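Local coordinates for protein uracil-DNA glycosylase (Nitratifractor salsuginis, PDB 5X3G) that belongs to the uracil-DNA glycosylase family and folds as a single alpha/beta domain with a four-stranded parallel sheet at its centre, at residues A[73-79]-A[164-170]; A[89-93]-A[156-160]; A[42-46]-A[182-186]; A[78-82]-A[171-176]. One frame throughout, in Å; residues are numbered along the deposited sequence.

Contact 1 (A[73-79]-A[164-170]); sequences YILFGQD and VLLLNMA
Strands 73-77 and 164-168 run parallel as neighbours in the central sheet, and the first leads straight into the family's GQDPY signature, here Gly77 to Tyr81. Leu165 N donates to Tyr73 O at 2.8 Å, Leu165 O takes Leu75 N, and the exchange carries on through Leu75 O to Leu167 N and Leu167 O to Gly77 N. Past the strand ends the pairing persists: Met169 N donates to Gly77 O, and Ala170 N reaches Gln78 O at 3.0 Å. Gly77 has no side chain, and Asn168 OD1 turns in to 3.2 Å from Gly77 CA. On one face Leu167 lies alongside Ile74 and Phe76, with its CD2 3.9 Å from Phe76 CE1. Selenomethionine Met169, bent at chi2 (-66°), brings SE to 3.6 Å from Phe76 CD1, an oblique Met-aromatic contact. On the other face Leu75 CB sits 3.7 Å from Val164 CG1, and Leu166 CD2 also approaches Leu75 CB. Helix 152-161 packs there, its Phe159 touching Leu75, Val164 and Leu166. Helix 179-196 lies against Ile74 and Leu167 on the first face, and strand 203-207 continues the sheet beyond 73-77.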
loop_
_atom_site.group_PDB
_atom_site.type_symbol
_atom_site.label_atom_id
_atom_site.label_comp_id
_atom_site.label_asym_id
_atom_site.label_seq_id
_atom_site.Cartn_x
_atom_site.Cartn_y
_atom_site.Cartn_z
ATOM N N TYR A 73 -8.543 3.209 6.672
ATOM C CA TYR A 73 -7.425 4.043 6.268
ATOM C C TYR A 73 -7.103 3.763 4.809
ATOM O O TYR A 73 -7.352 2.666 4.300
ATOM C CB TYR A 73 -6.169 3.780 7.109
ATOM C CG TYR A 73 -6.307 4.058 8.588
ATOM C CD1 TYR A 73 -6.048 5.320 9.109
ATOM C CD2 TYR A 73 -6.679 3.052 9.468
ATOM C CE1 TYR A 73 -6.166 5.573 10.463
ATOM C CE2 TYR A 73 -6.799 3.294 10.822
ATOM C CZ TYR A 73 -6.542 4.553 11.315
ATOM O OH TYR A 73 -6.662 4.793 12.664
ATOM N N ILE A 74 -6.532 4.761 4.141
ATOM C CA ILE A 74 -5.979 4.600 2.800
ATOM C C ILE A 74 -4.536 5.075 2.861
ATOM O O ILE A 74 -4.278 6.284 2.903
ATOM C CB ILE A 74 -6.767 5.376 1.735
ATOM C CG1 ILE A 74 -8.247 4.991 1.774
ATOM C CG2 ILE A 74 -6.180 5.123 0.353
ATOM C CD1 ILE A 74 -9.054 5.603 0.651
ATOM N N LEU A 75 -3.600 4.133 2.874
ATOM C CA LEU A 75 -2.176 4.433 2.926
ATOM C C LEU A 75 -1.637 4.493 1.503
ATOM O O LEU A 75 -1.738 3.512 0.759
ATOM C CB LEU A 75 -1.443 3.373 3.750
ATOM C CG LEU A 75 0.003 3.632 4.185
ATOM C CD1 LEU A 75 0.307 2.750 5.374
ATOM C CD2 LEU A 75 0.996 3.351 3.067
ATOM N N PHE A 76 -1.051 5.628 1.136
ATOM C CA PHE A 76 -0.670 5.868 -0.249
ATOM C C PHE A 76 0.777 5.486 -0.533
ATOM O O PHE A 76 1.659 5.596 0.322
ATOM C CB PHE A 76 -0.879 7.336 -0.625
ATOM C CG PHE A 76 -2.307 7.691 -0.934
ATOM C CD1 PHE A 76 -2.827 7.487 -2.202
ATOM C CD2 PHE A 76 -3.125 8.247 0.037
ATOM C CE1 PHE A 76 -4.139 7.821 -2.495
ATOM C CE2 PHE A 76 -4.439 8.583 -0.249
ATOM C CZ PHE A 76 -4.946 8.368 -1.518
ATOM N N GLY A 77 0.997 5.014 -1.764
ATOM C CA GLY A 77 2.310 5.009 -2.365
ATOM C C GLY A 77 2.243 5.693 -3.720
ATOM O O GLY A 77 1.173 6.096 -4.179
ATOM N N GLN A 78 3.408 5.828 -4.352
ATOM C CA GLN A 78 3.468 6.461 -5.666
ATOM C C GLN A 78 3.004 5.511 -6.761
ATOM O O GLN A 78 1.945 5.707 -7.363
ATOM C CB GLN A 78 4.885 6.956 -5.963
ATOM C CG GLN A 78 5.198 8.310 -5.364
ATOM C CD GLN A 78 4.506 9.436 -6.109
ATOM O OE1 GLN A 78 3.367 9.791 -5.806
ATOM N NE2 GLN A 78 5.192 9.997 -7.098
ATOM N N ASP A 79 3.795 4.477 -7.019
ATOM C CA ASP A 79 3.525 3.527 -8.086
ATOM C C ASP A 79 4.269 2.240 -7.754
ATOM O O ASP A 79 5.100 2.222 -6.834
ATOM C CB ASP A 79 3.946 4.097 -9.456
ATOM C CG ASP A 79 5.447 4.268 -9.589
ATOM O OD1 ASP A 79 6.117 4.495 -8.560
ATOM O OD2 ASP A 79 5.951 4.191 -10.728
ATOM N N VAL A 164 -6.726 -1.057 6.320
ATOM C CA VAL A 164 -5.848 -0.184 5.553
ATOM C C VAL A 164 -5.870 -0.625 4.099
ATOM O O VAL A 164 -5.482 -1.753 3.774
ATOM C CB VAL A 164 -4.419 -0.191 6.115
ATOM C CG1 VAL A 164 -3.482 0.621 5.223
ATOM C CG2 VAL A 164 -4.424 0.358 7.534
ATOM N N LEU A 165 -6.341 0.263 3.230
ATOM C CA LEU A 165 -6.251 0.081 1.788
ATOM C C LEU A 165 -4.898 0.604 1.323
ATOM O O LEU A 165 -4.629 1.808 1.413
ATOM C CB LEU A 165 -7.387 0.817 1.073
ATOM C CG LEU A 165 -7.446 0.710 -0.454
ATOM C CD1 LEU A 165 -7.788 -0.702 -0.893
ATOM C CD2 LEU A 165 -8.446 1.708 -1.011
ATOM N N LEU A 166 -4.045 -0.304 0.848
ATOM C CA LEU A 166 -2.687 0.037 0.426
ATOM C C LEU A 166 -2.732 0.458 -1.037
ATOM O O LEU A 166 -2.581 -0.358 -1.947
ATOM C CB LEU A 166 -1.758 -1.146 0.658
ATOM C CG LEU A 166 -1.643 -1.582 2.117
ATOM C CD1 LEU A 166 -1.070 -2.993 2.221
ATOM C CD2 LEU A 166 -0.787 -0.597 2.900
ATOM N N LEU A 167 -2.913 1.757 -1.266
ATOM C CA LEU A 167 -3.275 2.285 -2.576
ATOM C C LEU A 167 -2.121 3.086 -3.170
ATOM O O LEU A 167 -1.711 4.102 -2.602
ATOM C CB LEU A 167 -4.528 3.153 -2.465
ATOM C CG LEU A 167 -5.033 3.809 -3.749
ATOM C CD1 LEU A 167 -5.355 2.756 -4.799
ATOM C CD2 LEU A 167 -6.243 4.681 -3.453
ATOM N N ASN A 168 -1.612 2.632 -4.313
ATOM C CA ASN A 168 -0.632 3.383 -5.089
ATOM C C ASN A 168 -1.337 4.402 -5.980
ATOM O O ASN A 168 -2.465 4.181 -6.430
ATOM C CB ASN A 168 0.221 2.445 -5.948
ATOM C CG ASN A 168 1.404 1.866 -5.190
ATOM O OD1 ASN A 168 2.006 2.533 -4.353
ATOM N ND2 ASN A 168 1.733 0.615 -5.477
HETATM N N MSE A 169 -0.662 5.523 -6.231
HETATM C CA MSE A 169 -1.227 6.602 -7.047
HETATM C C MSE A 169 -1.463 6.146 -8.484
HETATM O O MSE A 169 -2.461 6.515 -9.105
HETATM C CB MSE A 169 -0.320 7.833 -7.026
HETATM C CG MSE A 169 -0.247 8.518 -5.676
HETATM SE SE MSE A 169 -1.961 9.294 -5.172
HETATM C CE MSE A 169 -1.417 11.165 -5.086
ATOM N N ALA A 170 -0.532 5.354 -9.009
ATOM C CA ALA A 170 -0.719 4.609 -10.244
ATOM C C ALA A 170 -0.571 3.126 -9.934
ATOM O O ALA A 170 0.288 2.735 -9.141
ATOM C CB ALA A 170 0.288 5.031 -11.320
#

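Contact 2 (A[89-93]-A[156-160]); sequences GYAFI and RENFE
Arg156 sends CG away from its own backbone N (chi1 -173°) and then folds at chi2 and chi3, a path that lays CD over the ring of Tyr90. Tyr90 carries CG beside its own backbone N (chi1 -62°), which turns one ring face to the helix. The result is a CH-pi contact, with Arg156 CD 3.9 Å from the centroid of the Tyr90 ring and displaced toward the phenol end. Guanidinium and ring planes are only 5° apart, and the guanidinium itself lies beyond the ring, one face over Tyr90 OH. The hydroxyl is 3.5 Å from Arg156 NE, but the angle is too poor for a hydrogen bond. Glu157 CG rests on the opposite face of the guanidinium. In its plane, Arg156 NH2 makes a salt bridge of 2.9 Å to Glu160 OE1, one helical turn on, which holds the flat group in its rotation. The other carboxylate oxygen, Glu160 OE2, meets the edge of the Tyr90 ring, 3.6 Å from Tyr90 CE1. Farther along, Ile93 lies across the aliphatic stem of Arg156, Ile93 CG1 to Arg156 CG 4.0 Å, and runs its CD1 past Phe159 to 4.0 Å from Phe159 CD2. Phe159 CZ in turn meets the edge of Phe92, 4.2 Å from Phe92 CD2. Loop 89-93 lies between helix 152-161, strand 164-168 and helix 114-126: Ala91 bonds through its backbone to Leu166, and Phe92 meets Phe119 edge-to-face.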
loop_
_atom_site.group_PDB
_atom_site.type_symbol
_atom_site.label_atom_id
_atom_site.label_comp_id
_atom_site.label_asym_id
_atom_site.label_seq_id
_atom_site.Cartn_x
_atom_site.Cartn_y
_atom_site.Cartn_z
ATOM N N GLY A 89 0.955 -5.443 -6.371
ATOM C CA GLY A 89 -0.357 -4.826 -6.320
ATOM C C GLY A 89 -0.720 -4.152 -5.017
ATOM O O GLY A 89 -1.891 -3.802 -4.823
ATOM N N TYR A 90 0.242 -3.962 -4.117
ATOM C CA TYR A 90 0.028 -3.275 -2.852
ATOM C C TYR A 90 1.015 -2.129 -2.722
ATOM O O TYR A 90 2.190 -2.268 -3.076
ATOM C CB TYR A 90 0.216 -4.210 -1.649
ATOM C CG TYR A 90 -0.743 -5.371 -1.583
ATOM C CD1 TYR A 90 -2.014 -5.217 -1.050
ATOM C CD2 TYR A 90 -0.366 -6.631 -2.027
ATOM C CE1 TYR A 90 -2.891 -6.281 -0.975
ATOM C CE2 TYR A 90 -1.236 -7.705 -1.958
ATOM C CZ TYR A 90 -2.498 -7.522 -1.431
ATOM O OH TYR A 90 -3.366 -8.588 -1.355
ATOM N N ALA A 91 0.537 -1.003 -2.207
ATOM C CA ALA A 91 1.452 0.025 -1.745
ATOM C C ALA A 91 2.289 -0.515 -0.592
ATOM O O ALA A 91 1.831 -1.344 0.201
ATOM C CB ALA A 91 0.683 1.272 -1.305
ATOM N N PHE A 92 3.547 -0.075 -0.541
ATOM C CA PHE A 92 4.439 -0.291 0.594
ATOM C C PHE A 92 4.937 -1.730 0.719
ATOM O O PHE A 92 6.066 -1.948 1.167
ATOM C CB PHE A 92 3.756 0.138 1.897
ATOM C CG PHE A 92 4.718 0.512 2.984
ATOM C CD1 PHE A 92 5.837 1.274 2.692
ATOM C CD2 PHE A 92 4.506 0.113 4.292
ATOM C CE1 PHE A 92 6.729 1.626 3.680
ATOM C CE2 PHE A 92 5.397 0.461 5.288
ATOM C CZ PHE A 92 6.511 1.221 4.981
ATOM N N ILE A 93 4.126 -2.713 0.337
ATOM C CA ILE A 93 4.501 -4.115 0.502
ATOM C C ILE A 93 5.423 -4.526 -0.639
ATOM O O ILE A 93 5.012 -4.560 -1.804
ATOM C CB ILE A 93 3.266 -5.022 0.556
ATOM C CG1 ILE A 93 2.306 -4.552 1.645
ATOM C CG2 ILE A 93 3.680 -6.454 0.830
ATOM C CD1 ILE A 93 2.898 -4.566 3.038
ATOM N N ARG A 156 1.166 -7.701 5.530
ATOM C CA ARG A 156 0.125 -7.222 4.623
ATOM C C ARG A 156 -1.266 -7.572 5.147
ATOM O O ARG A 156 -2.157 -6.711 5.226
ATOM C CB ARG A 156 0.369 -7.818 3.233
ATOM C CG ARG A 156 -0.513 -7.297 2.111
ATOM C CD ARG A 156 -1.751 -8.163 1.948
ATOM N NE ARG A 156 -1.425 -9.470 1.381
ATOM C CZ ARG A 156 -2.265 -10.499 1.342
ATOM N NH1 ARG A 156 -1.881 -11.652 0.811
ATOM N NH2 ARG A 156 -3.490 -10.374 1.834
ATOM N N GLU A 157 -1.463 -8.840 5.520
ATOM C CA GLU A 157 -2.750 -9.281 6.047
ATOM C C GLU A 157 -3.143 -8.494 7.289
ATOM O O GLU A 157 -4.325 -8.208 7.501
ATOM C CB GLU A 157 -2.701 -10.777 6.362
ATOM C CG GLU A 157 -2.648 -11.674 5.138
ATOM C CD GLU A 157 -2.413 -13.129 5.496
ATOM O OE1 GLU A 157 -1.886 -13.398 6.596
ATOM O OE2 GLU A 157 -2.757 -14.005 4.676
ATOM N N ASN A 158 -2.166 -8.138 8.126
ATOM C CA ASN A 158 -2.469 -7.358 9.322
ATOM C C ASN A 158 -2.814 -5.914 8.978
ATOM O O ASN A 158 -3.652 -5.306 9.654
ATOM C CB ASN A 158 -1.296 -7.404 10.301
ATOM C CG ASN A 158 -1.161 -8.747 10.989
ATOM O OD1 ASN A 158 -2.062 -9.588 10.929
ATOM N ND2 ASN A 158 -0.037 -8.949 11.664
ATOM N N PHE A 159 -2.168 -5.341 7.958
ATOM C CA PHE A 159 -2.632 -4.065 7.423
ATOM C C PHE A 159 -4.108 -4.142 7.066
ATOM O O PHE A 159 -4.899 -3.261 7.425
ATOM C CB PHE A 159 -1.827 -3.667 6.186
ATOM C CG PHE A 159 -0.594 -2.869 6.482
ATOM C CD1 PHE A 159 -0.686 -1.605 7.042
ATOM C CD2 PHE A 159 0.657 -3.365 6.159
ATOM C CE1 PHE A 159 0.452 -0.865 7.299
ATOM C CE2 PHE A 159 1.794 -2.631 6.411
ATOM C CZ PHE A 159 1.693 -1.376 6.982
ATOM N N GLU A 160 -4.497 -5.202 6.351
ATOM C CA GLU A 160 -5.890 -5.312 5.928
ATOM C C GLU A 160 -6.828 -5.563 7.106
ATOM O O GLU A 160 -7.959 -5.063 7.108
ATOM C CB GLU A 160 -6.026 -6.403 4.869
ATOM C CG GLU A 160 -5.329 -6.034 3.566
ATOM C CD GLU A 160 -5.423 -7.111 2.510
ATOM O OE1 GLU A 160 -5.250 -8.298 2.857
ATOM O OE2 GLU A 160 -5.664 -6.768 1.332
#

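Contact 3 (A[42-46]-A[182-186]); sequences YLEWM and HIRAW
Selenomethionine Met46 and Trp186 meet at the apolar centre, SE lying 3.7 Å from CZ2 in an oblique Met-aromatic contact. Tyr42 fills the space beside them: its CE2 is 4.0 Å from Trp186 CE2, while CE1 on the other side of the ring approaches Ala185 CB at 4.3 Å. With CG anti to the backbone N (chi1 -164°), Tyr42 projects from helix 40-48 straight at helix 179-196. The axes of the two short helical segments pass 13.3 Å apart, and side chains bridge the distance. Trp45 stands edge-on over one face of the Tyr42 ring, its CE3 above the ring centre, and extends to His182, Trp45 CH2 to His182 CE1 3.8 Å; the indole and imidazole are nearly parallel but slid apart, so they hardly overlap. The polar edge is the phenol oxygen. Trp186 NE1 donates to Tyr42 OH at 3.0 Å, bent to 144° at the hydrogen, and His182 ND1 shares a 2.7 Å hydrogen bond with the same oxygen near the imidazole plane. His182 NE2 is bound in its turn by Thr174 OG1. One hydroxyl therefore ties two residues a helical turn apart, and the two bonds satisfy a polar atom set among aromatic rings. With a partner at each nitrogen, the imidazole is fixed in its rotation as well as its position.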
loop_
_atom_site.group_PDB
_atom_site.type_symbol
_atom_site.label_atom_id
_atom_site.label_comp_id
_atom_site.label_asym_id
_atom_site.label_seq_id
_atom_site.Cartn_x
_atom_site.Cartn_y
_atom_site.Cartn_z
ATOM N N TYR A 42 -5.574 3.489 -23.250
ATOM C CA TYR A 42 -4.848 3.022 -22.074
ATOM C C TYR A 42 -5.483 1.760 -21.503
ATOM O O TYR A 42 -4.778 0.832 -21.087
ATOM C CB TYR A 42 -4.799 4.128 -21.020
ATOM C CG TYR A 42 -3.771 3.906 -19.934
ATOM C CD1 TYR A 42 -2.477 4.392 -20.068
ATOM C CD2 TYR A 42 -4.093 3.210 -18.776
ATOM C CE1 TYR A 42 -1.532 4.192 -19.081
ATOM C CE2 TYR A 42 -3.153 3.004 -17.782
ATOM C CZ TYR A 42 -1.875 3.497 -17.941
ATOM O OH TYR A 42 -0.937 3.299 -16.956
ATOM N N LEU A 43 -6.818 1.701 -21.487
ATOM C CA LEU A 43 -7.500 0.515 -20.979
ATOM C C LEU A 43 -7.273 -0.687 -21.887
ATOM O O LEU A 43 -7.134 -1.817 -21.405
ATOM C CB LEU A 43 -8.995 0.793 -20.820
ATOM C CG LEU A 43 -9.394 1.550 -19.553
ATOM C CD1 LEU A 43 -10.882 1.857 -19.550
ATOM C CD2 LEU A 43 -9.012 0.740 -18.327
ATOM N N GLU A 44 -7.241 -0.469 -23.205
ATOM C CA GLU A 44 -6.969 -1.573 -24.121
ATOM C C GLU A 44 -5.553 -2.107 -23.933
ATOM O O GLU A 44 -5.342 -3.326 -23.875
ATOM C CB GLU A 44 -7.190 -1.123 -25.566
ATOM N N TRP A 45 -4.570 -1.205 -23.836
ATOM C CA TRP A 45 -3.201 -1.626 -23.554
ATOM C C TRP A 45 -3.117 -2.391 -22.243
ATOM O O TRP A 45 -2.412 -3.402 -22.146
ATOM C CB TRP A 45 -2.274 -0.413 -23.509
ATOM C CG TRP A 45 -0.945 -0.734 -22.902
ATOM C CD1 TRP A 45 0.030 -1.517 -23.441
ATOM C CD2 TRP A 45 -0.453 -0.302 -21.626
ATOM N NE1 TRP A 45 1.106 -1.591 -22.589
ATOM C CE2 TRP A 45 0.832 -0.854 -21.467
ATOM C CE3 TRP A 45 -0.973 0.503 -20.608
ATOM C CZ2 TRP A 45 1.605 -0.628 -20.333
ATOM C CZ3 TRP A 45 -0.204 0.725 -19.481
ATOM C CH2 TRP A 45 1.071 0.162 -19.353
HETATM N N MSE A 46 -3.819 -1.915 -21.222
HETATM C CA MSE A 46 -3.846 -2.564 -19.920
HETATM C C MSE A 46 -4.439 -3.964 -20.006
HETATM O O MSE A 46 -3.997 -4.886 -19.322
HETATM C CB MSE A 46 -4.648 -1.713 -18.945
HETATM C CG MSE A 46 -4.075 -1.618 -17.562
HETATM SE SE MSE A 46 -5.226 -0.456 -16.521
HETATM C CE MSE A 46 -6.364 -1.810 -15.725
ATOM N N HIS A 182 2.310 7.919 -16.011
ATOM C CA HIS A 182 1.333 6.963 -15.501
ATOM C C HIS A 182 0.553 7.538 -14.326
ATOM O O HIS A 182 -0.675 7.407 -14.267
ATOM C CB HIS A 182 2.024 5.658 -15.105
ATOM C CG HIS A 182 2.451 4.823 -16.272
ATOM N ND1 HIS A 182 1.554 4.304 -17.181
ATOM C CD2 HIS A 182 3.675 4.409 -16.674
ATOM C CE1 HIS A 182 2.209 3.612 -18.096
ATOM N NE2 HIS A 182 3.498 3.660 -17.812
ATOM N N ILE A 183 1.245 8.183 -13.383
ATOM C CA ILE A 183 0.562 8.809 -12.252
ATOM C C ILE A 183 -0.447 9.839 -12.748
ATOM O O ILE A 183 -1.584 9.911 -12.257
ATOM C CB ILE A 183 1.591 9.431 -11.288
ATOM C CG1 ILE A 183 2.351 8.330 -10.543
ATOM C CG2 ILE A 183 0.918 10.383 -10.309
ATOM C CD1 ILE A 183 3.751 8.726 -10.135
ATOM N N ARG A 184 -0.055 10.634 -13.746
ATOM C CA ARG A 184 -0.984 11.602 -14.321
ATOM C C ARG A 184 -2.177 10.902 -14.962
ATOM O O ARG A 184 -3.316 11.368 -14.844
ATOM C CB ARG A 184 -0.247 12.479 -15.332
ATOM C CG ARG A 184 -1.068 13.588 -15.962
ATOM C CD ARG A 184 -0.304 14.899 -15.844
ATOM N NE ARG A 184 -0.803 15.940 -16.737
ATOM C CZ ARG A 184 -0.715 17.242 -16.485
ATOM N NH1 ARG A 184 -0.163 17.667 -15.356
ATOM N NH2 ARG A 184 -1.186 18.118 -17.359
ATOM N N ALA A 185 -1.939 9.763 -15.620
ATOM C CA ALA A 185 -3.031 9.031 -16.253
ATOM C C ALA A 185 -3.973 8.406 -15.227
ATOM O O ALA A 185 -5.147 8.171 -15.531
ATOM C CB ALA A 185 -2.473 7.953 -17.181
ATOM N N TRP A 186 -3.486 8.127 -14.019
ATOM C CA TRP A 186 -4.294 7.505 -12.976
ATOM C C TRP A 186 -4.903 8.511 -12.009
ATOM O O TRP A 186 -5.692 8.115 -11.140
ATOM C CB TRP A 186 -3.456 6.492 -12.193
ATOM C CG TRP A 186 -3.211 5.219 -12.939
ATOM C CD1 TRP A 186 -2.184 4.953 -13.794
ATOM C CD2 TRP A 186 -4.017 4.037 -12.899
ATOM N NE1 TRP A 186 -2.299 3.677 -14.291
ATOM C CE2 TRP A 186 -3.418 3.094 -13.756
ATOM C CE3 TRP A 186 -5.188 3.685 -12.222
ATOM C CZ2 TRP A 186 -3.947 1.822 -13.952
ATOM C CZ3 TRP A 186 -5.715 2.424 -12.420
ATOM C CH2 TRP A 186 -5.094 1.506 -13.277
#

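Contact 4 (A[78-82]-A[171-176]); sequences QDPYP and LLFTSK
Pro82 leans over one face of the Phe173 ring with CA and CB, its CA 3.8 Å from the ring centroid and close to the normal, a CH-pi contact. Ser175 N sits over the opposite face, so the ring is sandwiched between a proline and its own chain as that chain turns back. At the edge, in the ring plane, Asp79 OD2 comes to 3.5 Å from Phe173 CD1, with the carboxylate turned 57° from the ring. A water donates to Asp79 OD2 at 2.7 Å and to Leu172 O at 2.9 Å, joining the two loops where no direct hydrogen bond does. Ser179 OG is another partner of this carboxylate oxygen. A chi1 of 172° swings the Phe173 ring out from its own N-H toward the 78-82 loop. Nearer the backbone, Pro80 CB packs 3.9 Å from Phe173 CB, and Pro80 CG lies 3.5 Å from Leu171 O. Lys176 crosses Pro82 at about a right angle, its NZ 3.4 Å from Pro82 CB. The two loops leave adjacent strands, 73-77 and 164-168; the second runs on into helix 179-196, whose Ser179 touches Phe173, while Leu172 turns the other way to helix 40-48.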
loop_
_atom_site.group_PDB
_atom_site.type_symbol
_atom_site.label_atom_id
_atom_site.label_comp_id
_atom_site.label_asym_id
_atom_site.label_seq_id
_atom_site.Cartn_x
_atom_site.Cartn_y
_atom_site.Cartn_z
ATOM N N GLN A 78 3.408 5.828 -4.352
ATOM C CA GLN A 78 3.468 6.461 -5.666
ATOM C C GLN A 78 3.004 5.511 -6.761
ATOM O O GLN A 78 1.945 5.707 -7.363
ATOM C CB GLN A 78 4.885 6.956 -5.963
ATOM C CG GLN A 78 5.198 8.310 -5.364
ATOM C CD GLN A 78 4.506 9.436 -6.109
ATOM O OE1 GLN A 78 3.367 9.791 -5.806
ATOM N NE2 GLN A 78 5.192 9.997 -7.098
ATOM N N ASP A 79 3.795 4.477 -7.019
ATOM C CA ASP A 79 3.525 3.527 -8.086
ATOM C C ASP A 79 4.269 2.240 -7.754
ATOM O O ASP A 79 5.100 2.222 -6.834
ATOM C CB ASP A 79 3.946 4.097 -9.456
ATOM C CG ASP A 79 5.447 4.268 -9.589
ATOM O OD1 ASP A 79 6.117 4.495 -8.560
ATOM O OD2 ASP A 79 5.951 4.191 -10.728
ATOM N N PRO A 80 3.976 1.138 -8.455
ATOM C CA PRO A 80 4.599 -0.144 -8.100
ATOM C C PRO A 80 6.120 -0.070 -8.062
ATOM O O PRO A 80 6.743 0.772 -8.714
ATOM C CB PRO A 80 4.116 -1.086 -9.206
ATOM C CG PRO A 80 2.812 -0.528 -9.610
ATOM C CD PRO A 80 2.943 0.962 -9.495
ATOM N N TYR A 81 6.711 -0.968 -7.278
ATOM C CA TYR A 81 8.158 -1.046 -7.187
ATOM C C TYR A 81 8.749 -1.394 -8.554
ATOM O O TYR A 81 8.167 -2.176 -9.310
ATOM C CB TYR A 81 8.568 -2.092 -6.153
ATOM C CG TYR A 81 8.364 -1.668 -4.712
ATOM C CD1 TYR A 81 9.070 -0.599 -4.176
ATOM C CD2 TYR A 81 7.478 -2.349 -3.884
ATOM C CE1 TYR A 81 8.895 -0.213 -2.858
ATOM C CE2 TYR A 81 7.297 -1.968 -2.563
ATOM C CZ TYR A 81 8.007 -0.903 -2.056
ATOM O OH TYR A 81 7.832 -0.520 -0.747
ATOM N N PRO A 82 9.920 -0.835 -8.894
ATOM C CA PRO A 82 10.470 -1.014 -10.249
ATOM C C PRO A 82 10.944 -2.430 -10.552
ATOM O O PRO A 82 11.675 -2.649 -11.524
ATOM C CB PRO A 82 11.649 -0.029 -10.278
ATOM C CG PRO A 82 11.421 0.909 -9.115
ATOM C CD PRO A 82 10.734 0.084 -8.081
ATOM N N LEU A 171 -1.409 2.300 -10.556
ATOM C CA LEU A 171 -1.453 0.877 -10.242
ATOM C C LEU A 171 -0.509 0.035 -11.091
ATOM O O LEU A 171 -0.435 -1.181 -10.880
ATOM C CB LEU A 171 -2.882 0.344 -10.396
ATOM C CG LEU A 171 -3.964 1.008 -9.543
ATOM C CD1 LEU A 171 -5.267 0.226 -9.645
ATOM C CD2 LEU A 171 -3.522 1.146 -8.092
ATOM N N LEU A 172 0.214 0.631 -12.038
ATOM C CA LEU A 172 1.123 -0.143 -12.870
ATOM C C LEU A 172 2.397 0.650 -13.123
ATOM O O LEU A 172 2.426 1.876 -13.012
ATOM C CB LEU A 172 0.459 -0.563 -14.194
ATOM C CG LEU A 172 -0.042 0.484 -15.197
ATOM C CD1 LEU A 172 1.089 1.102 -16.012
ATOM C CD2 LEU A 172 -1.089 -0.139 -16.110
ATOM N N PHE A 173 3.449 -0.084 -13.485
ATOM C CA PHE A 173 4.778 0.461 -13.728
ATOM C C PHE A 173 5.306 -0.125 -15.029
ATOM O O PHE A 173 5.191 -1.333 -15.254
ATOM C CB PHE A 173 5.721 0.122 -12.564
ATOM C CG PHE A 173 7.168 0.472 -12.810
ATOM C CD1 PHE A 173 7.681 1.681 -12.375
ATOM C CD2 PHE A 173 8.022 -0.422 -13.441
ATOM C CE1 PHE A 173 9.006 2.004 -12.582
ATOM C CE2 PHE A 173 9.350 -0.104 -13.656
ATOM C CZ PHE A 173 9.841 1.111 -13.222
ATOM N N THR A 174 5.888 0.723 -15.876
ATOM C CA THR A 174 6.542 0.271 -17.100
ATOM C C THR A 174 8.042 0.526 -17.062
ATOM O O THR A 174 8.839 -0.401 -17.242
ATOM C CB THR A 174 5.914 0.949 -18.328
ATOM O OG1 THR A 174 5.976 2.373 -18.182
ATOM C CG2 THR A 174 4.465 0.526 -18.488
ATOM N N SER A 175 8.452 1.771 -16.833
ATOM C CA SER A 175 9.854 2.102 -16.638
ATOM C C SER A 175 9.935 3.306 -15.715
ATOM O O SER A 175 8.951 4.023 -15.513
ATOM C CB SER A 175 10.566 2.389 -17.966
ATOM O OG SER A 175 10.035 3.544 -18.590
ATOM N N LYS A 176 11.126 3.514 -15.146
ATOM C CA LYS A 176 11.361 4.680 -14.300
ATOM C C LYS A 176 10.983 5.967 -15.014
ATOM O O LYS A 176 10.508 6.919 -14.384
ATOM C CB LYS A 176 12.835 4.748 -13.895
ATOM C CG LYS A 176 13.493 3.406 -13.640
ATOM C CD LYS A 176 13.344 2.981 -12.196
ATOM C CE LYS A 176 14.350 1.900 -11.851
ATOM N NZ LYS A 176 14.493 1.742 -10.380
HETATM O O HOH W 1 4.358 4.104 -12.937
#

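How the contacts relate
Contact 4 continues the two chains of contact 1 beyond the strand ends; they share Gln78 and Asp79, centres about 13 Å apart. Contact 2 packs beside contact 1, centres about 9 Å apart, with Ala91 N 3.2 Å from Leu166 O. It reaches contact 4, where Tyr81 OH is 3.0 Å from Phe92 O. Contact 3 lies farther out and joins contact 4 through His182 NE2 and Thr174 OG1 at 2.8 Å. It meets contact 1 where Ala170 CB lies 3.5 Å from Trp186 CD1. Only contacts 2 and 3 do not touch, their nearest atoms about 10 Å apart. The GQDPY signature runs through contacts 1 and 4 and, as in relatives, probably borders the active-site pocket.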